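Protein FucU (PDB 3MVK) probably catalyses the interconversion of the alpha and beta anomers of L-fucose, and perhaps also that of the pyranose and furanose forms of D-ribose. Local coordinates at residues Val45-His50 with Cys124-Gly129; Leu26-Gly31 with Glu54-Ile59; Ala73-Lys78 with Ala135-Gln140. All blocks are in the same frame, centred on the assembly; numbering follows the deposited sequence.

Overall arrangement
All three contacts belong to one mixed beta sheet and the helices packed on it. Across that sheet the strands run 43-47, 124-128, 25-29, 137-140, 73-76 and 107-110. Contact 1 pairs the first two, contact 2 sets helix 52-60 against the third, and contact 3 joins the fourth to the fifth. The centres lie about 7 Å apart for contacts 1 and 2, about 10 Å for 2 and 3, and about 15 Å for 1 and 3. Along the chain, contact 1 alternates with both others, whereas contact 2 closes before contact 3 opens. Strands 124-128 and 137-140, late in the sequence, thus pair with earlier strands and knit the RbsD/FucU fold together.

Contact 1: Val45-His50 with Cys124-Gly129; sequences VRMDGH and CVIASG
Arg46 lies across Ala127, its partner in a parallel strand pair. From CB its chain keeps CG anti to the carbonyl carbon (chi1 -56°) and then bends at chi2 and chi3. CD comes within 4.1 Å of Ala127 CB, and beyond it the guanidinium settles over that methyl group, with CZ 3.4 Å from Ala127 CB. The methyl lies under the centre of one face, while the edge of the group is taken by Asp48. There NE donates to the syn lone pair of Asp48 OD1 at 2.9 Å, and NH2 forms the salt bridge to Asp48 OD2, both partners staying near the guanidinium plane. The two bonds fix the rotation of the plane, and NH1 has a further salt bridge to Glu36. A water donates to both Asp48 OD2 and Ser128 O, bridging the segments. Backbone bonds from Val45 N to Val125 O, Ala127 N to Val45 O and Met47 N to Ala127 O hold the strands, and Gly129 N bonds to O of His50 (2.9 Å), the last residue of the type I turn Met47-His50. On the sheet face away from Arg46 and Ala127, selenomethionine Met47 presses CG tightly on Ile126 CG2 (3.5 Å). Helices 11-19 and 52-60 pack on this side, helix 35-38 touches Ala127, strand 25-29 continues the sheet beyond 124-128, and His50 stacks on His50 of a second subunit.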
ATOM      1  N   VAL G  45     -17.791   4.772  -8.207  1.00 13.68           N
ATOM      2  CA  VAL G  45     -18.656   3.685  -7.767  1.00 14.25           C
ATOM      3  C   VAL G  45     -19.354   3.103  -8.979  1.00 14.30           C
ATOM      4  O   VAL G  45     -19.987   3.838  -9.719  1.00 13.69           O
ATOM      5  CB  VAL G  45     -19.701   4.203  -6.733  1.00 14.10           C
ATOM      6  CG1 VAL G  45     -20.674   3.062  -6.321  1.00 15.60           C
ATOM      7  CG2 VAL G  45     -18.995   4.808  -5.500  1.00 15.02           C
ATOM      8  N   ARG G  46     -19.225   1.794  -9.197  1.00 14.04           N
ATOM      9  CA  ARG G  46     -19.886   1.146 -10.341  1.00 15.55           C
ATOM     10  C   ARG G  46     -21.353   0.933 -10.047  1.00 16.66           C
ATOM     11  O   ARG G  46     -21.718   0.439  -8.961  1.00 17.98           O
ATOM     12  CB  ARG G  46     -19.279  -0.219 -10.678  1.00 15.66           C
ATOM     13  CG  ARG G  46     -17.774  -0.246 -10.954  1.00 15.75           C
ATOM     14  CD  ARG G  46     -17.330   0.752 -12.009  1.00 16.73           C
ATOM     15  NE  ARG G  46     -18.015   0.535 -13.287  1.00 15.36           N
ATOM     16  CZ  ARG G  46     -17.615   1.068 -14.431  1.00 14.33           C
ATOM     17  NH1 ARG G  46     -16.518   1.812 -14.463  1.00 15.66           N
ATOM     18  NH2 ARG G  46     -18.314   0.852 -15.547  1.00 16.96           N
HETATM   19  N   MSE G  47     -22.181   1.293 -11.025  1.00 16.57           N
HETATM   20  CA  MSE G  47     -23.625   1.024 -10.982  1.00 16.57           C
HETATM   21  C   MSE G  47     -24.112   0.593 -12.355  1.00 16.45           C
HETATM   22  O   MSE G  47     -25.100   1.114 -12.865  1.00 16.39           O
HETATM   23  CB  MSE G  47     -24.349   2.275 -10.524  1.00 17.90           C
HETATM   24  CG  MSE G  47     -23.771   2.734  -9.237  1.00 18.31           C
HETATM   25 SE   MSE G  47     -24.690   1.789  -7.872  1.00 32.84          SE
HETATM   26  CE  MSE G  47     -25.547   3.541  -7.718  1.00 12.15           C
ATOM     27  N   ASP G  48     -23.389  -0.367 -12.929  1.00 16.80           N
ATOM     28  CA  ASP G  48     -23.523  -0.723 -14.344  1.00 18.23           C
ATOM     29  C   ASP G  48     -24.896  -1.238 -14.703  1.00 18.67           C
ATOM     30  O   ASP G  48     -25.329  -1.082 -15.842  1.00 20.46           O
ATOM     31  CB  ASP G  48     -22.453  -1.736 -14.756  1.00 18.41           C
ATOM     32  CG  ASP G  48     -21.052  -1.138 -14.737  1.00 19.43           C
ATOM     33  OD1 ASP G  48     -20.513  -0.912 -13.641  1.00 20.63           O
ATOM     34  OD2 ASP G  48     -20.499  -0.894 -15.823  1.00 21.34           O
ATOM     35  N   GLY G  49     -25.584  -1.842 -13.743  1.00 18.21           N
ATOM     36  CA  GLY G  49     -26.909  -2.370 -14.048  1.00 18.63           C
ATOM     37  C   GLY G  49     -28.057  -1.386 -13.916  1.00 18.55           C
ATOM     38  O   GLY G  49     -29.211  -1.791 -14.037  1.00 19.14           O
ATOM     39  N   HIS G  50     -27.756  -0.104 -13.669  1.00 17.94           N
ATOM     40  CA  HIS G  50     -28.799   0.891 -13.369  1.00 17.71           C
ATOM     41  C   HIS G  50     -28.804   2.062 -14.332  1.00 17.47           C
ATOM     42  O   HIS G  50     -27.754   2.476 -14.837  1.00 17.24           O
ATOM     43  CB  HIS G  50     -28.688   1.421 -11.932  1.00 18.11           C
ATOM     44  CG  HIS G  50     -28.750   0.343 -10.894  1.00 19.61           C
ATOM     45  ND1 HIS G  50     -29.885  -0.402 -10.657  1.00 22.25           N
ATOM     46  CD2 HIS G  50     -27.810  -0.118 -10.030  1.00 22.62           C
ATOM     47  CE1 HIS G  50     -29.643  -1.280  -9.696  1.00 24.43           C
ATOM     48  NE2 HIS G  50     -28.392  -1.126  -9.297  1.00 23.58           N
ATOM     49  N   CYS G 124     -16.938  12.263  -6.516  1.00 12.84           N
ATOM     50  CA  CYS G 124     -17.314  10.904  -6.825  1.00 13.59           C
ATOM     51  C   CYS G 124     -17.928  10.856  -8.227  1.00 12.98           C
ATOM     52  O   CYS G 124     -18.686  11.742  -8.595  1.00 13.81           O
ATOM     53  CB  CYS G 124     -18.342  10.445  -5.802  1.00 13.63           C
ATOM     54  SG  CYS G 124     -19.156   8.854  -6.134  1.00 16.69           S
ATOM     55  N   VAL G 125     -17.577   9.824  -8.989  1.00 13.20           N
ATOM     56  CA  VAL G 125     -18.208   9.559 -10.305  1.00 12.85           C
ATOM     57  C   VAL G 125     -18.921   8.219 -10.164  1.00 12.11           C
ATOM     58  O   VAL G 125     -18.325   7.217  -9.762  1.00 12.89           O
ATOM     59  CB  VAL G 125     -17.148   9.481 -11.435  1.00 13.16           C
ATOM     60  CG1 VAL G 125     -17.805   9.149 -12.783  1.00 15.14           C
ATOM     61  CG2 VAL G 125     -16.371  10.788 -11.529  1.00 13.51           C
ATOM     62  N   ILE G 126     -20.214   8.220 -10.442  1.00 12.57           N
ATOM     63  CA  ILE G 126     -21.026   7.009 -10.405  1.00 13.12           C
ATOM     64  C   ILE G 126     -21.167   6.497 -11.828  1.00 13.79           C
ATOM     65  O   ILE G 126     -21.769   7.169 -12.662  1.00 14.42           O
ATOM     66  CB  ILE G 126     -22.411   7.325  -9.849  1.00 13.84           C
ATOM     67  CG1 ILE G 126     -22.300   7.843  -8.413  1.00 16.22           C
ATOM     68  CG2 ILE G 126     -23.335   6.091  -9.913  1.00 15.51           C
ATOM     69  CD1 ILE G 126     -23.596   8.510  -7.933  1.00 17.05           C
ATOM     70  N   ALA G 127     -20.629   5.304 -12.090  1.00 12.96           N
ATOM     71  CA  ALA G 127     -20.616   4.758 -13.460  1.00 13.63           C
ATOM     72  C   ALA G 127     -21.904   3.974 -13.688  1.00 14.09           C
ATOM     73  O   ALA G 127     -21.991   2.796 -13.312  1.00 15.35           O
ATOM     74  CB  ALA G 127     -19.394   3.866 -13.663  1.00 13.75           C
ATOM     75  N   SER G 128     -22.907   4.628 -14.267  1.00 13.72           N
ATOM     76  CA  SER G 128     -24.181   3.933 -14.534  1.00 14.91           C
ATOM     77  C   SER G 128     -24.078   3.103 -15.787  1.00 15.55           C
ATOM     78  O   SER G 128     -23.058   3.108 -16.491  1.00 16.73           O
ATOM     79  CB  SER G 128     -25.361   4.908 -14.698  1.00 14.18           C
ATOM     80  OG  SER G 128     -25.397   5.488 -15.998  1.00 15.99           O
ATOM     81  N   GLY G 129     -25.158   2.377 -16.060  1.00 16.04           N
ATOM     82  CA  GLY G 129     -25.285   1.683 -17.334  1.00 16.84           C
ATOM     83  C   GLY G 129     -26.237   2.348 -18.298  1.00 17.30           C
ATOM     84  O   GLY G 129     -26.681   1.706 -19.246  1.00 18.60           O
TER
HETATM   85  O   HOH W   1     -21.395   1.327 -17.714  1.00 22.89           O

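Contact 2: Leu26-Gly31 with Glu54-Ile59; sequences LVIADG and EILKAI
Helix 52-60 packs on a central strand of the sheet, an alpha/beta layer contact in which Ile28 of strand 25-29 points into a group of apolar side chains formed by Ile55, Leu56 and Ile59. The axes of strand 26-29 and helix 54-59 approach to 10.1 Å and run roughly antiparallel (151°), and no hydrogen bond crosses between the segments. Ile28 does most of the touching through the end of its longer branch. With CG1 anti to the carbonyl carbon (chi1 -57°) and CD1 carried outward on an extended chi2, Ile28 CD1 stands 4.0 Å from Leu56 CA and equally close to Leu56 CD1. It also meets Ile59 tip to tip, Ile28 CD1 lying 4.0 Å from Ile59 CD1. Ile55 approaches differently: its side chain and that of Ile28 slide past each other in opposite directions, and the short branch Ile55 CG2 reaches both CD1 (4.1 Å) and CG2 (4.2 Å) of Ile28. One strand residue is therefore touched by three helix residues, two of them, Ile55 and Ile59, a helical turn apart. Farther back along the strand, Leu26 CD1 comes to 4.3 Å from Ile59 CD1, extending the apolar layer. Neighbouring strands widen this floor: Ile59 also rests on Ile126 of strand 124-128 and on Leu139 of strand 137-140, while Leu56 reaches Leu137 and Leu139 and leans on Tyr92 and Leu95 of helix 88-97.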
ATOM      1  N   LEU G  26     -20.886  15.443  -7.456  1.00 15.08           N
ATOM      2  CA  LEU G  26     -20.722  14.102  -7.955  1.00 14.89           C
ATOM      3  C   LEU G  26     -21.242  14.056  -9.390  1.00 15.03           C
ATOM      4  O   LEU G  26     -22.030  14.915  -9.811  1.00 15.57           O
ATOM      5  CB  LEU G  26     -21.442  13.079  -7.062  1.00 16.20           C
ATOM      6  CG  LEU G  26     -22.969  13.170  -6.938  1.00 17.92           C
ATOM      7  CD1 LEU G  26     -23.689  12.675  -8.202  1.00 20.14           C
ATOM      8  CD2 LEU G  26     -23.453  12.382  -5.733  1.00 19.98           C
ATOM      9  N   VAL G  27     -20.808  13.055 -10.133  1.00 14.39           N
ATOM     10  CA  VAL G  27     -21.237  12.906 -11.508  1.00 14.35           C
ATOM     11  C   VAL G  27     -22.002  11.595 -11.644  1.00 13.98           C
ATOM     12  O   VAL G  27     -21.501  10.537 -11.251  1.00 13.98           O
ATOM     13  CB  VAL G  27     -20.031  12.828 -12.461  1.00 13.72           C
ATOM     14  CG1 VAL G  27     -20.492  12.643 -13.916  1.00 14.33           C
ATOM     15  CG2 VAL G  27     -19.152  14.079 -12.360  1.00 15.70           C
ATOM     16  N   ILE G  28     -23.214  11.662 -12.188  1.00 13.70           N
ATOM     17  CA  ILE G  28     -23.884  10.441 -12.655  1.00 13.82           C
ATOM     18  C   ILE G  28     -23.455  10.286 -14.100  1.00 14.37           C
ATOM     19  O   ILE G  28     -23.838  11.101 -14.953  1.00 15.01           O
ATOM     20  CB  ILE G  28     -25.432  10.550 -12.547  1.00 12.83           C
ATOM     21  CG1 ILE G  28     -25.834  10.869 -11.103  1.00 13.69           C
ATOM     22  CG2 ILE G  28     -26.094   9.249 -13.070  1.00 15.40           C
ATOM     23  CD1 ILE G  28     -27.298  11.133 -10.910  1.00 15.74           C
ATOM     24  N   ALA G  29     -22.641   9.272 -14.363  1.00 13.43           N
ATOM     25  CA  ALA G  29     -22.022   9.076 -15.677  1.00 12.82           C
ATOM     26  C   ALA G  29     -22.880   8.100 -16.457  1.00 13.97           C
ATOM     27  O   ALA G  29     -23.227   7.033 -15.950  1.00 13.55           O
ATOM     28  CB  ALA G  29     -20.590   8.532 -15.505  1.00 13.97           C
ATOM     29  N   ASP G  30     -23.220   8.458 -17.696  1.00 13.92           N
ATOM     30  CA  ASP G  30     -23.926   7.510 -18.556  1.00 14.89           C
ATOM     31  C   ASP G  30     -22.997   6.365 -19.013  1.00 14.77           C
ATOM     32  O   ASP G  30     -21.791   6.368 -18.725  1.00 14.46           O
ATOM     33  CB  ASP G  30     -24.664   8.243 -19.720  1.00 14.87           C
ATOM     34  CG  ASP G  30     -23.723   8.858 -20.774  1.00 17.37           C
ATOM     35  OD1 ASP G  30     -22.578   8.376 -20.991  1.00 17.36           O
ATOM     36  OD2 ASP G  30     -24.181   9.821 -21.443  1.00 16.34           O
ATOM     37  N   GLY G  31     -23.571   5.362 -19.669  1.00 14.18           N
ATOM     38  CA  GLY G  31     -22.851   4.150 -20.043  1.00 15.57           C
ATOM     39  C   GLY G  31     -21.683   4.401 -20.986  1.00 16.38           C
ATOM     40  O   GLY G  31     -20.712   3.630 -21.013  1.00 18.09           O
ATOM     41  N   GLU G  54     -33.106   6.133 -12.392  1.00 17.81           N
ATOM     42  CA  GLU G  54     -33.263   5.430 -11.123  1.00 18.13           C
ATOM     43  C   GLU G  54     -32.170   5.817 -10.137  1.00 18.01           C
ATOM     44  O   GLU G  54     -32.432   5.940  -8.930  1.00 16.50           O
ATOM     45  CB  GLU G  54     -33.377   3.917 -11.280  1.00 19.69           C
ATOM     46  CG  GLU G  54     -32.236   3.259 -11.957  1.00 23.66           C
ATOM     47  CD  GLU G  54     -32.520   1.783 -12.258  1.00 29.92           C
ATOM     48  OE1 GLU G  54     -32.250   1.343 -13.404  1.00 31.58           O
ATOM     49  OE2 GLU G  54     -33.049   1.083 -11.360  1.00 32.44           O
ATOM     50  N   ILE G  55     -30.960   6.054 -10.652  1.00 16.45           N
ATOM     51  CA  ILE G  55     -29.882   6.553  -9.800  1.00 16.36           C
ATOM     52  C   ILE G  55     -30.194   7.951  -9.264  1.00 15.85           C
ATOM     53  O   ILE G  55     -30.046   8.207  -8.071  1.00 16.44           O
ATOM     54  CB  ILE G  55     -28.525   6.527 -10.521  1.00 16.37           C
ATOM     55  CG1 ILE G  55     -28.123   5.080 -10.777  1.00 16.50           C
ATOM     56  CG2 ILE G  55     -27.445   7.214  -9.675  1.00 15.73           C
ATOM     57  CD1 ILE G  55     -26.946   4.932 -11.677  1.00 16.98           C
ATOM     58  N   LEU G  56     -30.615   8.859 -10.139  1.00 15.11           N
ATOM     59  CA  LEU G  56     -30.939  10.212  -9.683  1.00 15.90           C
ATOM     60  C   LEU G  56     -32.040  10.176  -8.650  1.00 16.48           C
ATOM     61  O   LEU G  56     -31.961  10.862  -7.631  1.00 16.68           O
ATOM     62  CB  LEU G  56     -31.366  11.091 -10.858  1.00 15.50           C
ATOM     63  CG  LEU G  56     -31.704  12.532 -10.493  1.00 14.87           C
ATOM     64  CD1 LEU G  56     -30.509  13.311  -9.857  1.00 15.12           C
ATOM     65  CD2 LEU G  56     -32.211  13.266 -11.744  1.00 15.35           C
ATOM     66  N   LYS G  57     -33.074   9.390  -8.914  1.00 17.53           N
ATOM     67  CA  LYS G  57     -34.208   9.326  -7.992  1.00 18.61           C
ATOM     68  C   LYS G  57     -33.746   8.879  -6.599  1.00 18.04           C
ATOM     69  O   LYS G  57     -34.172   9.448  -5.587  1.00 19.02           O
ATOM     70  CB  LYS G  57     -35.279   8.381  -8.517  1.00 18.59           C
ATOM     71  CG  LYS G  57     -36.541   8.330  -7.664  1.00 22.34           C
ATOM     72  CD  LYS G  57     -37.435   7.176  -8.152  1.00 27.49           C
ATOM     73  CE  LYS G  57     -38.625   6.989  -7.234  1.00 31.20           C
ATOM     74  NZ  LYS G  57     -39.555   8.152  -7.316  1.00 33.38           N
ATOM     75  N   ALA G  58     -32.867   7.879  -6.547  1.00 18.21           N
ATOM     76  CA  ALA G  58     -32.357   7.372  -5.295  1.00 18.10           C
ATOM     77  C   ALA G  58     -31.495   8.415  -4.573  1.00 18.17           C
ATOM     78  O   ALA G  58     -31.643   8.637  -3.364  1.00 18.50           O
ATOM     79  CB  ALA G  58     -31.583   6.070  -5.532  1.00 18.43           C
ATOM     80  N   ILE G  59     -30.604   9.060  -5.317  1.00 17.60           N
ATOM     81  CA  ILE G  59     -29.685  10.049  -4.744  1.00 17.67           C
ATOM     82  C   ILE G  59     -30.455  11.224  -4.134  1.00 17.85           C
ATOM     83  O   ILE G  59     -30.146  11.659  -3.039  1.00 17.71           O
ATOM     84  CB  ILE G  59     -28.660  10.546  -5.777  1.00 17.63           C
ATOM     85  CG1 ILE G  59     -27.627   9.450  -6.028  1.00 18.33           C
ATOM     86  CG2 ILE G  59     -27.966  11.847  -5.293  1.00 18.24           C
ATOM     87  CD1 ILE G  59     -26.712   9.748  -7.200  1.00 22.61           C
TER

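Contact 3: Ala73-Lys78 with Ala135-Gln140; sequences ATLMEK and ANLILQ
Leu75 and Leu137 meet on one face of an antiparallel strand pair, their side chains crossing at a slant. Leu137 holds CG anti to the backbone N (chi1 -169°), whereas Leu75 has CG anti to the carbonyl carbon (chi1 -71°); the branches that touch are Leu75 CD2 and Leu137 CD1, 3.7 Å apart. On the same face Ala73 CB touches both Leu137 CD1 and Leu139 CD2, the latter at 3.9 Å. The other face carries Thr74 and Ile138, with Thr74 CB 4.0 Å from Ile138 CB; Thr74 OG1, beside the backbone N (chi1 -50°), is bonded to a water. Between the strands, Thr74 N binds Ile138 O and Ile138 N binds Thr74 O (2.9 Å). Beyond this pair a water accepts from Met76 N and donates to Asn136 O. Selenomethionine Met76, bent at chi3, runs beside Asn136, bringing CE to 3.8 Å from Asn136 OD1. That oxygen is hydrogen-bonded to a glycerol, probably from the crystallisation liquor. With helix 112-119 on the Ile138 face, its Phe115 touching Met76 and Asn136, and Trp89 and Tyr92 of helix 88-97 against Leu75 on the other, the pair is typical of a layered alpha/beta fold with a mixed sheet.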
ATOM      1  N   ALA G  73     -27.477  21.363 -10.926  1.00 16.43           N
ATOM      2  CA  ALA G  73     -27.392  20.180 -11.791  1.00 16.07           C
ATOM      3  C   ALA G  73     -26.861  20.591 -13.162  1.00 16.36           C
ATOM      4  O   ALA G  73     -27.238  21.640 -13.681  1.00 16.67           O
ATOM      5  CB  ALA G  73     -28.761  19.503 -11.907  1.00 15.79           C
ATOM      6  N   THR G  74     -25.940  19.812 -13.730  1.00 15.45           N
ATOM      7  CA  THR G  74     -25.362  20.212 -15.015  1.00 15.32           C
ATOM      8  C   THR G  74     -25.389  19.057 -15.995  1.00 14.94           C
ATOM      9  O   THR G  74     -24.914  17.962 -15.678  1.00 14.27           O
ATOM     10  CB  THR G  74     -23.883  20.696 -14.867  1.00 14.96           C
ATOM     11  OG1 THR G  74     -23.790  21.650 -13.815  1.00 18.24           O
ATOM     12  CG2 THR G  74     -23.369  21.329 -16.143  1.00 15.72           C
ATOM     13  N   LEU G  75     -25.911  19.336 -17.199  1.00 15.11           N
ATOM     14  CA  LEU G  75     -25.883  18.401 -18.327  1.00 15.13           C
ATOM     15  C   LEU G  75     -24.738  18.676 -19.291  1.00 15.72           C
ATOM     16  O   LEU G  75     -24.146  19.755 -19.293  1.00 16.43           O
ATOM     17  CB  LEU G  75     -27.207  18.475 -19.123  1.00 15.72           C
ATOM     18  CG  LEU G  75     -28.449  17.912 -18.447  1.00 14.86           C
ATOM     19  CD1 LEU G  75     -29.683  18.445 -19.182  1.00 17.22           C
ATOM     20  CD2 LEU G  75     -28.473  16.385 -18.404  1.00 17.41           C
HETATM   21  N   MSE G  76     -24.433  17.683 -20.110  1.00 15.46           N
HETATM   22  CA  MSE G  76     -23.501  17.838 -21.218  1.00 16.71           C
HETATM   23  C   MSE G  76     -24.272  18.290 -22.465  1.00 17.07           C
HETATM   24  O   MSE G  76     -25.243  17.654 -22.860  1.00 17.89           O
HETATM   25  CB  MSE G  76     -22.812  16.505 -21.511  1.00 16.54           C
HETATM   26  CG  MSE G  76     -21.756  16.581 -22.602  1.00 17.56           C
HETATM   27 SE   MSE G  76     -21.030  14.870 -23.090  1.00 25.84          SE
HETATM   28  CE  MSE G  76     -19.636  14.734 -21.697  1.00 12.84           C
ATOM     29  N   GLU G  77     -23.826  19.375 -23.091  1.00 17.34           N
ATOM     30  CA  GLU G  77     -24.414  19.827 -24.352  1.00 17.58           C
ATOM     31  C   GLU G  77     -24.076  18.882 -25.488  1.00 17.45           C
ATOM     32  O   GLU G  77     -22.976  18.347 -25.549  1.00 17.68           O
ATOM     33  CB  GLU G  77     -23.886  21.227 -24.689  1.00 17.25           C
ATOM     34  CG  GLU G  77     -24.384  22.271 -23.711  1.00 21.05           C
ATOM     35  CD  GLU G  77     -23.691  23.613 -23.825  1.00 23.92           C
ATOM     36  OE1 GLU G  77     -22.886  23.813 -24.750  1.00 25.98           O
ATOM     37  OE2 GLU G  77     -23.955  24.481 -22.960  1.00 26.95           O
ATOM     38  N   LYS G  78     -25.018  18.692 -26.412  1.00 17.98           N
ATOM     39  CA  LYS G  78     -24.750  17.844 -27.568  1.00 18.30           C
ATOM     40  C   LYS G  78     -23.682  18.458 -28.450  1.00 18.95           C
ATOM     41  O   LYS G  78     -23.628  19.683 -28.613  1.00 18.92           O
ATOM     42  CB  LYS G  78     -26.036  17.568 -28.345  1.00 19.71           C
ATOM     43  CG  LYS G  78     -27.091  16.936 -27.457  1.00 19.32           C
ATOM     44  CD  LYS G  78     -28.251  16.325 -28.250  1.00 21.90           C
ATOM     45  CE  LYS G  78     -28.930  17.353 -29.153  1.00 21.45           C
ATOM     46  NZ  LYS G  78     -30.254  16.798 -29.597  1.00 22.94           N
ATOM     47  N   ALA G 135     -26.574  11.593 -21.163  1.00 14.92           N
ATOM     48  CA  ALA G 135     -27.328  11.366 -19.911  1.00 14.79           C
ATOM     49  C   ALA G 135     -26.458  11.599 -18.672  1.00 14.40           C
ATOM     50  O   ALA G 135     -26.851  11.265 -17.546  1.00 15.40           O
ATOM     51  CB  ALA G 135     -27.923   9.967 -19.903  1.00 14.75           C
ATOM     52  N   ASN G 136     -25.286  12.187 -18.876  1.00 14.10           N
ATOM     53  CA  ASN G 136     -24.415  12.569 -17.748  1.00 14.25           C
ATOM     54  C   ASN G 136     -25.026  13.680 -16.954  1.00 14.62           C
ATOM     55  O   ASN G 136     -25.652  14.568 -17.532  1.00 14.82           O
ATOM     56  CB  ASN G 136     -23.063  13.031 -18.269  1.00 14.26           C
ATOM     57  CG  ASN G 136     -22.474  12.044 -19.226  1.00 14.80           C
ATOM     58  OD1 ASN G 136     -22.237  12.347 -20.409  1.00 18.28           O
ATOM     59  ND2 ASN G 136     -22.241  10.871 -18.747  1.00 11.55           N
ATOM     60  N   LEU G 137     -24.860  13.654 -15.640  1.00 13.90           N
ATOM     61  CA  LEU G 137     -25.408  14.725 -14.821  1.00 14.22           C
ATOM     62  C   LEU G 137     -24.504  14.991 -13.641  1.00 15.08           C
ATOM     63  O   LEU G 137     -24.229  14.078 -12.855  1.00 17.49           O
ATOM     64  CB  LEU G 137     -26.830  14.368 -14.359  1.00 13.97           C
ATOM     65  CG  LEU G 137     -27.690  15.452 -13.699  1.00 16.00           C
ATOM     66  CD1 LEU G 137     -28.114  16.534 -14.693  1.00 15.39           C
ATOM     67  CD2 LEU G 137     -28.918  14.823 -13.045  1.00 17.27           C
ATOM     68  N   ILE G 138     -24.019  16.231 -13.549  1.00 14.77           N
ATOM     69  CA  ILE G 138     -23.263  16.688 -12.356  1.00 15.34           C
ATOM     70  C   ILE G 138     -24.235  17.265 -11.343  1.00 15.18           C
ATOM     71  O   ILE G 138     -25.091  18.071 -11.714  1.00 15.74           O
ATOM     72  CB  ILE G 138     -22.199  17.750 -12.702  1.00 14.86           C
ATOM     73  CG1 ILE G 138     -21.338  17.288 -13.899  1.00 16.70           C
ATOM     74  CG2 ILE G 138     -21.312  18.050 -11.456  1.00 16.57           C
ATOM     75  CD1 ILE G 138     -20.204  18.280 -14.334  1.00 17.73           C
ATOM     76  N   LEU G 139     -24.114  16.858 -10.074  1.00 14.04           N
ATOM     77  CA  LEU G 139     -24.975  17.363  -8.998  1.00 14.52           C
ATOM     78  C   LEU G 139     -24.103  18.027  -7.948  1.00 14.45           C
ATOM     79  O   LEU G 139     -23.062  17.465  -7.588  1.00 15.41           O
ATOM     80  CB  LEU G 139     -25.721  16.223  -8.325  1.00 15.00           C
ATOM     81  CG  LEU G 139     -26.717  15.434  -9.181  1.00 15.02           C
ATOM     82  CD1 LEU G 139     -27.393  14.412  -8.292  1.00 18.44           C
ATOM     83  CD2 LEU G 139     -27.753  16.399  -9.768  1.00 17.86           C
ATOM     84  N   GLN G 140     -24.500  19.213  -7.488  1.00 15.23           N
ATOM     85  CA  GLN G 140     -23.760  19.924  -6.439  1.00 15.20           C
ATOM     86  C   GLN G 140     -24.552  19.915  -5.138  1.00 15.21           C
ATOM     87  O   GLN G 140     -25.734  20.278  -5.110  1.00 15.26           O
ATOM     88  CB  GLN G 140     -23.496  21.376  -6.846  1.00 15.78           C
ATOM     89  CG  GLN G 140     -22.606  22.114  -5.849  1.00 14.52           C
ATOM     90  CD  GLN G 140     -22.082  23.403  -6.429  1.00 17.16           C
ATOM     91  OE1 GLN G 140     -21.363  23.395  -7.435  1.00 18.74           O
ATOM     92  NE2 GLN G 140     -22.430  24.526  -5.799  1.00 18.77           N
TER
HETATM   93  O   HOH W   2     -23.556  20.944 -11.217  1.00 21.00           O
HETATM   94  O   HOH W   3     -25.526  15.051 -20.135  1.00 14.53           O